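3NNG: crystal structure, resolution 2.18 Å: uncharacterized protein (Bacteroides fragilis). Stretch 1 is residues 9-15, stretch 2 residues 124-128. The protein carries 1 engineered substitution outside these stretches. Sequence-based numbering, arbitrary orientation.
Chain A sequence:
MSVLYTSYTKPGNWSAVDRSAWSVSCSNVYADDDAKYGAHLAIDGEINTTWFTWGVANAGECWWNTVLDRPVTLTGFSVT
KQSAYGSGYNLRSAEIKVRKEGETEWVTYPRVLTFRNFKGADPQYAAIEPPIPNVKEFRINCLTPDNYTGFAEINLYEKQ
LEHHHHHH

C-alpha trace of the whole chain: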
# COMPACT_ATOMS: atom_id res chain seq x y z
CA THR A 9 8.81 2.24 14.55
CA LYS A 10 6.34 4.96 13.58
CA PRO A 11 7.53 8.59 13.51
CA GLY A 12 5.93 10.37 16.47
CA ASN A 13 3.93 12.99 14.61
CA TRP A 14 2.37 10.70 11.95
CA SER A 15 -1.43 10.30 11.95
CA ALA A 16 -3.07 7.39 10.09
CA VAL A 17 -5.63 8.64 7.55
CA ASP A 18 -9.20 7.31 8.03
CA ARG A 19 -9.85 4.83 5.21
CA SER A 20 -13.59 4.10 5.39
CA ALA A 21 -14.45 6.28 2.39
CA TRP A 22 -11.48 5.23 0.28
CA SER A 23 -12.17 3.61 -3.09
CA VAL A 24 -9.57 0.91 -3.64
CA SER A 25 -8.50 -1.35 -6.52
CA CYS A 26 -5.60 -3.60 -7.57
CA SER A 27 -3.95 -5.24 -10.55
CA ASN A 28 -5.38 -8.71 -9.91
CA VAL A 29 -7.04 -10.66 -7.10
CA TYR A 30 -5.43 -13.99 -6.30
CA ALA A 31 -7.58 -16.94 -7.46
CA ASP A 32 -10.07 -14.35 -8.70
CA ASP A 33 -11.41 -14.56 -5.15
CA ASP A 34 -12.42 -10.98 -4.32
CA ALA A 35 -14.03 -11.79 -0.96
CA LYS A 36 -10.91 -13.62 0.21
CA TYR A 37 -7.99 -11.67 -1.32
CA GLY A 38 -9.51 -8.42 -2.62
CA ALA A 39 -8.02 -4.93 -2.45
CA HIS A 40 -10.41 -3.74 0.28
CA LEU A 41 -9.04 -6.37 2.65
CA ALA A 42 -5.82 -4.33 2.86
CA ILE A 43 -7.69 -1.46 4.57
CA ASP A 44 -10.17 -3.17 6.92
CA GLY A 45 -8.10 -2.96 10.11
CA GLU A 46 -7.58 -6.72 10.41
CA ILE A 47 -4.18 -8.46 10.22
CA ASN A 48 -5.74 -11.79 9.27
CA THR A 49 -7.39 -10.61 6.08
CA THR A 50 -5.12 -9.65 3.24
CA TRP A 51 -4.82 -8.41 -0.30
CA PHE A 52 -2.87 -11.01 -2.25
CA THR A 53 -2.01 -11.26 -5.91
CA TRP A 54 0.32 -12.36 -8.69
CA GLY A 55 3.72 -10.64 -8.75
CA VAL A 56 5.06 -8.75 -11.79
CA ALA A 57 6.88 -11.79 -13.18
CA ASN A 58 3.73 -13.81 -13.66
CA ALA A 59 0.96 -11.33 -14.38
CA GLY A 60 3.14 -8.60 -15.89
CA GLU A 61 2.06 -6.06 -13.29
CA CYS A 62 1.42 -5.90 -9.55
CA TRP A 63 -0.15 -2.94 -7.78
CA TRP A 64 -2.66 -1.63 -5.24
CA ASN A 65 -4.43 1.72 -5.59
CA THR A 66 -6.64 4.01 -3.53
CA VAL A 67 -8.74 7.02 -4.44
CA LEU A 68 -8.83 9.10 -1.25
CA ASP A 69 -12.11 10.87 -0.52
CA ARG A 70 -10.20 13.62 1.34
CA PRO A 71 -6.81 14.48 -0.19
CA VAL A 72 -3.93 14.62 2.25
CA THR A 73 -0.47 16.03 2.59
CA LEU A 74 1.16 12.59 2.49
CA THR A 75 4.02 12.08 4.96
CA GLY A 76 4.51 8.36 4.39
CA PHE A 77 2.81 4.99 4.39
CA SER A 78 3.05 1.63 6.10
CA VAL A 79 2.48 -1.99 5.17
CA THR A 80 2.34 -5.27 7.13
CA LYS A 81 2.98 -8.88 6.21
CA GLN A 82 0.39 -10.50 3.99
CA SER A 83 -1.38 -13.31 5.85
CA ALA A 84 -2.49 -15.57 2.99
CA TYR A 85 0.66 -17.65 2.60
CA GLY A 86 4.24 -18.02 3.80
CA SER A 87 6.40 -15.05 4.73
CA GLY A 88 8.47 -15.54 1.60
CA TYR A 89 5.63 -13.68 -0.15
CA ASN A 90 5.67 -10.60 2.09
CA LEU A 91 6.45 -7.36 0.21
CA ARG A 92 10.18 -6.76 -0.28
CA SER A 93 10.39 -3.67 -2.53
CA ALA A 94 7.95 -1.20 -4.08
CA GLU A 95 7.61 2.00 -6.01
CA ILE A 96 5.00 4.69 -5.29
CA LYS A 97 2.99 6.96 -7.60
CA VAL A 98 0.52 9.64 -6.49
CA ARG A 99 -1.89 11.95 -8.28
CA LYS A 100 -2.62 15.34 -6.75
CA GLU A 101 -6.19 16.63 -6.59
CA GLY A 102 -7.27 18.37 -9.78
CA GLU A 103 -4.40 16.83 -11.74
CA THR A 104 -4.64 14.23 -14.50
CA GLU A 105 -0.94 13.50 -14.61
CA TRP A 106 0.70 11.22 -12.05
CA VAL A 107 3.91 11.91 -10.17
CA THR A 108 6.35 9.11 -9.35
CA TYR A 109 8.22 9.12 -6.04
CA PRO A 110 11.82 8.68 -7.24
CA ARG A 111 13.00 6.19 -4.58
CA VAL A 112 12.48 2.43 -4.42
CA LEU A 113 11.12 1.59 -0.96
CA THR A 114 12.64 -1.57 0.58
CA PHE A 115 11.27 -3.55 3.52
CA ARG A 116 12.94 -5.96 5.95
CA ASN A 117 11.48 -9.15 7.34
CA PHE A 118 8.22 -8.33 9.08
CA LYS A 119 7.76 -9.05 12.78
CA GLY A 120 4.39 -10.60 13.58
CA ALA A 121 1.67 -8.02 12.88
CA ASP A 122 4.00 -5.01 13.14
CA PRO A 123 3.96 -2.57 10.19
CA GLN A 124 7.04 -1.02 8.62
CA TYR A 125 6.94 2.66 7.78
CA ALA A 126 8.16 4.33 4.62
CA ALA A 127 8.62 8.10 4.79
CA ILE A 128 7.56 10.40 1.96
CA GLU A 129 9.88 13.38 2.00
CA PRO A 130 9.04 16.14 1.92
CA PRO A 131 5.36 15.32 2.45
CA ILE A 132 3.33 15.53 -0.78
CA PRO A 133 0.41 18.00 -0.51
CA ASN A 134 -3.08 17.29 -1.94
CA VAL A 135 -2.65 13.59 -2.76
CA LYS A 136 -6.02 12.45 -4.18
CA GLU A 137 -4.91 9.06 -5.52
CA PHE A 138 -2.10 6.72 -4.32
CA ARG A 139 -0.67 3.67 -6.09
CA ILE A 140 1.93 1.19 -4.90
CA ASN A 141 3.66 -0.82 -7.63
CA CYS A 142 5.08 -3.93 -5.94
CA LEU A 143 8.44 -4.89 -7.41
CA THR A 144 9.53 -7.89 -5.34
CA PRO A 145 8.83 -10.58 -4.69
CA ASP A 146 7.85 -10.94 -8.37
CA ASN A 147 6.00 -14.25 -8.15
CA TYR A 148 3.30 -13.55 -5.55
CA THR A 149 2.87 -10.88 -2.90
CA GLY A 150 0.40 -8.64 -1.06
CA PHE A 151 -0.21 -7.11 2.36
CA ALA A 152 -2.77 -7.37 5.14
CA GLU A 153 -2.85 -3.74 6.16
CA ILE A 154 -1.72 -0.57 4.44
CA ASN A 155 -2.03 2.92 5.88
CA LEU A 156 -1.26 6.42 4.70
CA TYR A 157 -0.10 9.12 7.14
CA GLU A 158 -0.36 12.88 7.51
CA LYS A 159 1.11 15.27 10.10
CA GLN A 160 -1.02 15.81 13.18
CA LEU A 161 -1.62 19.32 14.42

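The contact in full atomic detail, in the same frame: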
# COMPACT_ATOMS: atom_id res chain seq x y z
N THR A 9 7.84 1.74 15.52
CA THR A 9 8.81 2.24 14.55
C THR A 9 8.20 3.38 13.75
O THR A 9 8.75 3.81 12.73
CB THR A 9 9.28 1.12 13.63
N LYS A 10 7.06 3.87 14.23
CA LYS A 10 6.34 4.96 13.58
C LYS A 10 6.78 6.33 14.08
O LYS A 10 6.71 6.59 15.29
CB LYS A 10 4.84 4.82 13.80
CG LYS A 10 4.04 5.95 13.16
CD LYS A 10 2.54 5.74 13.32
CE LYS A 10 2.01 6.43 14.55
NZ LYS A 10 0.53 6.43 14.52
N PRO A 11 7.21 7.20 13.16
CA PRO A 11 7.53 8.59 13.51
C PRO A 11 6.44 9.19 14.40
O PRO A 11 5.25 8.97 14.16
CB PRO A 11 7.56 9.28 12.15
CG PRO A 11 8.00 8.20 11.19
CD PRO A 11 7.38 6.93 11.72
N GLY A 12 6.85 9.94 15.43
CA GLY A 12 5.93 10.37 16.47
C GLY A 12 4.72 11.16 16.00
O GLY A 12 3.60 10.94 16.47
N ASN A 13 4.95 12.07 15.06
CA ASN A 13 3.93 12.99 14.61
C ASN A 13 3.07 12.55 13.41
O ASN A 13 2.33 13.38 12.84
CB ASN A 13 4.57 14.35 14.33
CG ASN A 13 5.60 14.30 13.22
OD1 ASN A 13 6.26 13.29 13.01
ND2 ASN A 13 5.75 15.42 12.50
N TRP A 14 3.17 11.27 13.03
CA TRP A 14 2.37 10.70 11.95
C TRP A 14 0.96 10.32 12.42
O TRP A 14 0.80 9.65 13.44
CB TRP A 14 3.05 9.45 11.39
CG TRP A 14 4.22 9.72 10.48
CD1 TRP A 14 5.00 10.84 10.46
CD2 TRP A 14 4.76 8.83 9.48
NE1 TRP A 14 5.98 10.71 9.50
CE2 TRP A 14 5.86 9.49 8.90
CE3 TRP A 14 4.41 7.56 9.04
CZ2 TRP A 14 6.61 8.91 7.88
CZ3 TRP A 14 5.16 6.99 8.03
CH2 TRP A 14 6.25 7.66 7.46
N SER A 15 -0.05 10.70 11.65
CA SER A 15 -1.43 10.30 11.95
C SER A 15 -2.01 9.47 10.81
O SER A 15 -2.06 9.93 9.67
CB SER A 15 -2.29 11.54 12.16
OG SER A 15 -3.48 11.21 12.84
N GLN A 124 5.83 -1.78 8.86
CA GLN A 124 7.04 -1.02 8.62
C GLN A 124 6.62 0.26 7.92
O GLN A 124 5.67 0.26 7.14
CB GLN A 124 8.04 -1.81 7.78
CG GLN A 124 8.57 -3.04 8.48
CD GLN A 124 9.47 -3.86 7.60
OE1 GLN A 124 10.37 -3.33 6.94
NE2 GLN A 124 9.23 -5.16 7.57
N TYR A 125 7.34 1.34 8.20
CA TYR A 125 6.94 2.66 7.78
C TYR A 125 7.88 3.19 6.72
O TYR A 125 9.10 3.07 6.83
CB TYR A 125 6.90 3.58 9.00
CG TYR A 125 5.97 3.08 10.08
CD1 TYR A 125 4.65 3.50 10.15
CD2 TYR A 125 6.42 2.18 11.04
CE1 TYR A 125 3.81 3.04 11.13
CE2 TYR A 125 5.58 1.71 12.03
CZ TYR A 125 4.28 2.14 12.07
OH TYR A 125 3.44 1.68 13.05
N ALA A 126 7.32 3.76 5.66
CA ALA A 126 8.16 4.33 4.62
C ALA A 126 7.82 5.81 4.50
O ALA A 126 6.69 6.17 4.17
CB ALA A 126 7.94 3.61 3.30
N ALA A 127 8.80 6.65 4.80
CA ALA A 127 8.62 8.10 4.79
C ALA A 127 8.52 8.65 3.37
O ALA A 127 9.20 8.19 2.45
CB ALA A 127 9.78 8.77 5.54
N ILE A 128 7.64 9.64 3.20
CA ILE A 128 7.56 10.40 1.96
C ILE A 128 8.07 11.81 2.25
O ILE A 128 7.47 12.56 3.03
CB ILE A 128 6.12 10.48 1.43
CG1 ILE A 128 5.56 9.08 1.16
CG2 ILE A 128 6.07 11.31 0.14
CD1 ILE A 128 6.12 8.44 -0.06
O HOH W 1 4.80 0.15 14.95

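Segments far apart in sequence can pack without direct backbone hydrogen bonds between them, and this pair is a compact example. Residues 124-128 form an extended strand, whereas 9-15 is mostly loop: a type I beta turn from P11 to W14, closed by a weak hydrogen bond from W14 N to P11 O (3.3 Å), leads into a strand beginning at W14. The backbones stay apart, the CA atoms of K10 and Y125 lying 6.3 Å from each other, and no direct hydrogen bond joins the stretches among the modelled atoms.

Aromatic rings fill the gap. Y125 points toward the loop, and K10 CB sits over one face of its ring, 3.5 Å from the centroid, a CH-pi contact in which an aliphatic C-H, only slightly polarized, meets the pi cloud. The lysine's end leads away, and its NZ makes a weak hydrogen bond to W14 O (3.4 Å) within its own stretch. W14, buried, points toward the strand. Its CZ3 packs 3.9 Å from Y125 CB, while the ring edge meets A127, with CH2 3.6 Å from CA and CZ2 3.9 Å from CB; the small alanine methyl adds to this apolar contact. One water supplies a polar link, 2.8 Å from Y125 OH and weakly accepting from T9 N at 3.5 Å.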